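Local coordinates for protein peptidoglycan glycosyltransferase (Atopobium parvulum, PDB 4OVD) that belongs to the penicillin-binding proteins, joining a dimerisation domain to a transpeptidase domain in one chain, at residues A174-N182 and T382-A390. Numbering follows the deposited sequence.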
loop_
_atom_site.group_PDB
_atom_site.type_symbol
_atom_site.label_atom_id
_atom_site.label_comp_id
_atom_site.label_asym_id
_atom_site.label_seq_id
_atom_site.Cartn_x
_atom_site.Cartn_y
_atom_site.Cartn_z
ATOM N N ALA A 174 4.469 -22.285 -4.209
ATOM C CA ALA A 174 3.032 -22.346 -4.003
ATOM C C ALA A 174 2.361 -21.049 -3.596
ATOM O O ALA A 174 1.144 -20.956 -3.698
ATOM C CB ALA A 174 2.691 -23.440 -3.011
ATOM N N SER A 175 3.108 -20.059 -3.119
ATOM C CA SER A 175 2.498 -18.768 -2.769
ATOM C C SER A 175 3.612 -17.731 -2.740
ATOM O O SER A 175 4.760 -18.078 -2.894
ATOM C CB SER A 175 1.826 -18.785 -1.398
ATOM O OG SER A 175 2.807 -18.955 -0.376
ATOM N N GLY A 176 3.266 -16.468 -2.613
ATOM C CA GLY A 176 4.278 -15.432 -2.511
ATOM C C GLY A 176 5.220 -15.343 -3.685
ATOM O O GLY A 176 4.848 -15.590 -4.837
ATOM N N LEU A 177 6.439 -14.964 -3.394
ATOM C CA LEU A 177 7.501 -14.775 -4.420
ATOM C C LEU A 177 8.022 -16.118 -4.986
ATOM O O LEU A 177 8.358 -16.216 -6.194
ATOM C CB LEU A 177 8.629 -13.916 -3.872
ATOM C CG LEU A 177 8.306 -12.457 -3.560
ATOM C CD1 LEU A 177 9.556 -11.778 -3.074
ATOM C CD2 LEU A 177 7.828 -11.761 -4.805
ATOM N N GLU A 178 7.953 -17.156 -4.166
ATOM C CA GLU A 178 8.316 -18.503 -4.625
ATOM C C GLU A 178 7.471 -18.868 -5.828
ATOM O O GLU A 178 7.966 -19.470 -6.780
ATOM C CB GLU A 178 8.142 -19.491 -3.493
ATOM C CG GLU A 178 9.156 -19.342 -2.393
ATOM C CD GLU A 178 10.548 -19.957 -2.663
ATOM O OE1 GLU A 178 10.920 -20.212 -3.818
ATOM O OE2 GLU A 178 11.281 -20.207 -1.671
ATOM N N TYR A 179 6.186 -18.492 -5.778
ATOM C CA TYR A 179 5.265 -18.724 -6.863
ATOM C C TYR A 179 5.445 -17.698 -7.974
ATOM O O TYR A 179 5.552 -18.026 -9.156
ATOM C CB TYR A 179 3.769 -18.707 -6.412
ATOM C CG TYR A 179 2.802 -18.824 -7.590
ATOM C CD1 TYR A 179 2.587 -20.046 -8.233
ATOM C CD2 TYR A 179 2.181 -17.733 -8.088
ATOM C CE1 TYR A 179 1.747 -20.156 -9.352
ATOM C CE2 TYR A 179 1.347 -17.812 -9.186
ATOM C CZ TYR A 179 1.134 -19.029 -9.811
ATOM O OH TYR A 179 0.256 -19.074 -10.875
ATOM N N TYR A 180 5.472 -16.446 -7.602
ATOM C CA TYR A 180 5.530 -15.363 -8.612
ATOM C C TYR A 180 6.753 -15.517 -9.534
ATOM O O TYR A 180 6.634 -15.383 -10.755
ATOM C CB TYR A 180 5.516 -13.976 -7.960
ATOM C CG TYR A 180 5.230 -12.891 -8.918
ATOM C CD1 TYR A 180 3.939 -12.599 -9.220
ATOM C CD2 TYR A 180 6.230 -12.207 -9.567
ATOM C CE1 TYR A 180 3.597 -11.656 -10.122
ATOM C CE2 TYR A 180 5.909 -11.252 -10.512
ATOM C CZ TYR A 180 4.577 -10.983 -10.753
ATOM O OH TYR A 180 4.120 -10.082 -11.623
ATOM N N TYR A 181 7.882 -15.851 -8.961
ATOM C CA TYR A 181 9.109 -16.014 -9.725
ATOM C C TYR A 181 9.541 -17.499 -9.814
ATOM O O TYR A 181 10.745 -17.831 -9.885
ATOM C CB TYR A 181 10.243 -15.192 -9.089
ATOM C CG TYR A 181 10.055 -13.675 -9.212
ATOM C CD1 TYR A 181 10.175 -13.055 -10.454
ATOM C CD2 TYR A 181 9.753 -12.876 -8.097
ATOM C CE1 TYR A 181 10.041 -11.680 -10.582
ATOM C CE2 TYR A 181 9.634 -11.490 -8.212
ATOM C CZ TYR A 181 9.750 -10.905 -9.474
ATOM O OH TYR A 181 9.663 -9.542 -9.657
ATOM N N ASN A 182 8.563 -18.394 -9.877
ATOM C CA ASN A 182 8.912 -19.807 -9.838
ATOM C C ASN A 182 9.693 -20.230 -11.062
ATOM O O ASN A 182 10.611 -21.009 -10.928
ATOM C CB ASN A 182 7.657 -20.665 -9.748
ATOM C CG ASN A 182 7.983 -22.117 -9.596
ATOM O OD1 ASN A 182 8.463 -22.532 -8.557
ATOM N ND2 ASN A 182 7.669 -22.915 -10.625
ATOM N N THR A 382 -1.116 -2.262 -10.031
ATOM C CA THR A 382 0.028 -1.481 -9.863
ATOM C C THR A 382 1.240 -2.042 -10.533
ATOM O O THR A 382 2.162 -1.343 -10.727
ATOM C CB THR A 382 0.351 -1.373 -8.367
ATOM O OG1 THR A 382 0.588 -2.675 -7.810
ATOM C CG2 THR A 382 -0.810 -0.726 -7.664
ATOM N N GLY A 383 1.247 -3.322 -10.840
ATOM C CA GLY A 383 2.422 -3.933 -11.430
ATOM C C GLY A 383 3.287 -4.569 -10.358
ATOM O O GLY A 383 4.335 -5.042 -10.660
ATOM N N ILE A 384 2.870 -4.546 -9.090
ATOM C CA ILE A 384 3.674 -5.145 -7.994
ATOM C C ILE A 384 3.970 -6.624 -8.299
ATOM O O ILE A 384 3.153 -7.349 -8.928
ATOM C CB ILE A 384 2.982 -4.991 -6.616
ATOM C CG1 ILE A 384 3.835 -5.569 -5.477
ATOM C CG2 ILE A 384 1.602 -5.673 -6.623
ATOM C CD1 ILE A 384 3.418 -5.103 -4.137
ATOM N N ASP A 385 5.152 -7.092 -7.882
ATOM C CA ASP A 385 5.514 -8.460 -8.184
ATOM C C ASP A 385 5.117 -9.384 -7.038
ATOM O O ASP A 385 5.968 -9.922 -6.329
ATOM C CB ASP A 385 7.000 -8.570 -8.555
ATOM C CG ASP A 385 7.907 -7.972 -7.498
ATOM O OD1 ASP A 385 7.461 -7.072 -6.718
ATOM O OD2 ASP A 385 9.103 -8.339 -7.483
ATOM N N PHE A 386 3.817 -9.615 -6.929
ATOM C CA PHE A 386 3.263 -10.446 -5.876
ATOM C C PHE A 386 1.951 -11.006 -6.390
ATOM O O PHE A 386 1.181 -10.300 -7.035
ATOM C CB PHE A 386 3.061 -9.640 -4.588
ATOM C CG PHE A 386 2.946 -10.474 -3.406
ATOM C CD1 PHE A 386 4.094 -11.008 -2.840
ATOM C CD2 PHE A 386 1.725 -10.844 -2.903
ATOM C CE1 PHE A 386 4.020 -11.898 -1.784
ATOM C CE2 PHE A 386 1.651 -11.707 -1.814
ATOM C CZ PHE A 386 2.796 -12.233 -1.256
ATOM N N PRO A 387 1.655 -12.263 -6.072
ATOM C CA PRO A 387 0.441 -12.846 -6.677
ATOM C C PRO A 387 -0.890 -12.327 -6.178
ATOM O O PRO A 387 -0.949 -11.838 -5.101
ATOM C CB PRO A 387 0.550 -14.329 -6.337
ATOM C CG PRO A 387 1.903 -14.503 -5.696
ATOM C CD PRO A 387 2.417 -13.216 -5.248
ATOM N N GLY A 388 -1.930 -12.410 -6.994
ATOM C CA GLY A 388 -3.282 -12.079 -6.552
ATOM C C GLY A 388 -3.653 -10.631 -6.478
ATOM O O GLY A 388 -4.582 -10.284 -5.782
ATOM N N GLU A 389 -2.987 -9.784 -7.256
ATOM C CA GLU A 389 -3.245 -8.352 -7.161
ATOM C C GLU A 389 -4.654 -8.053 -7.639
ATOM O O GLU A 389 -4.993 -8.426 -8.738
ATOM C CB GLU A 389 -2.222 -7.518 -7.976
ATOM C CG GLU A 389 -2.503 -6.034 -7.739
ATOM C CD GLU A 389 -1.507 -5.023 -8.290
ATOM O OE1 GLU A 389 -0.696 -5.343 -9.213
ATOM O OE2 GLU A 389 -1.540 -3.882 -7.757
ATOM N N ALA A 390 -5.483 -7.399 -6.831
ATOM C CA ALA A 390 -6.816 -7.055 -7.291
ATOM C C ALA A 390 -6.819 -5.780 -8.141
ATOM O O ALA A 390 -6.082 -4.873 -7.900
ATOM C CB ALA A 390 -7.753 -6.899 -6.102
#
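Asp-385, Pro-387 and Tyr-180 give up the most surface where helix 176-180 meets the turn of 382-390. The peptide joining Asp-385 to Phe-386 lies over one face of the Tyr-180 ring, with Asp-385 C 3.8 Å above its centre and Phe-386 N nearer the rim. Tyr-180 CG is anti to the backbone N (chi1 -165°), which extends the ring beneath that peptide; its CE2 comes 3.5 Å from Asp-385 CB. The Asp-385 carboxylate stands almost perpendicular to this ring. Asp-385 OD2 accepts a short 2.5 Å hydrogen bond from Tyr-181 OH, on the anti side and close to the carboxylate plane. Pro-387 brings CG to 3.3 Å from Gly-176 O, and the same atom lies 4.0 Å from CD2 at the edge of the Tyr-179 ring. Phe-386 CE1 sits 3.6 Å from Gly-176 CA. Asp-385 O, buried here without a hydrogen-bond partner, faces Leu-177 CD2. The contact thus joins the dimerisation-domain family region to the transpeptidase one. Around it, the backbone N atoms of Phe-439 and Met-440, where strand 440-443 begins, bind the two Asp-385 oxygens, while Ile-384 packs on helix 285-288 and Thr-382 on helix 418-429.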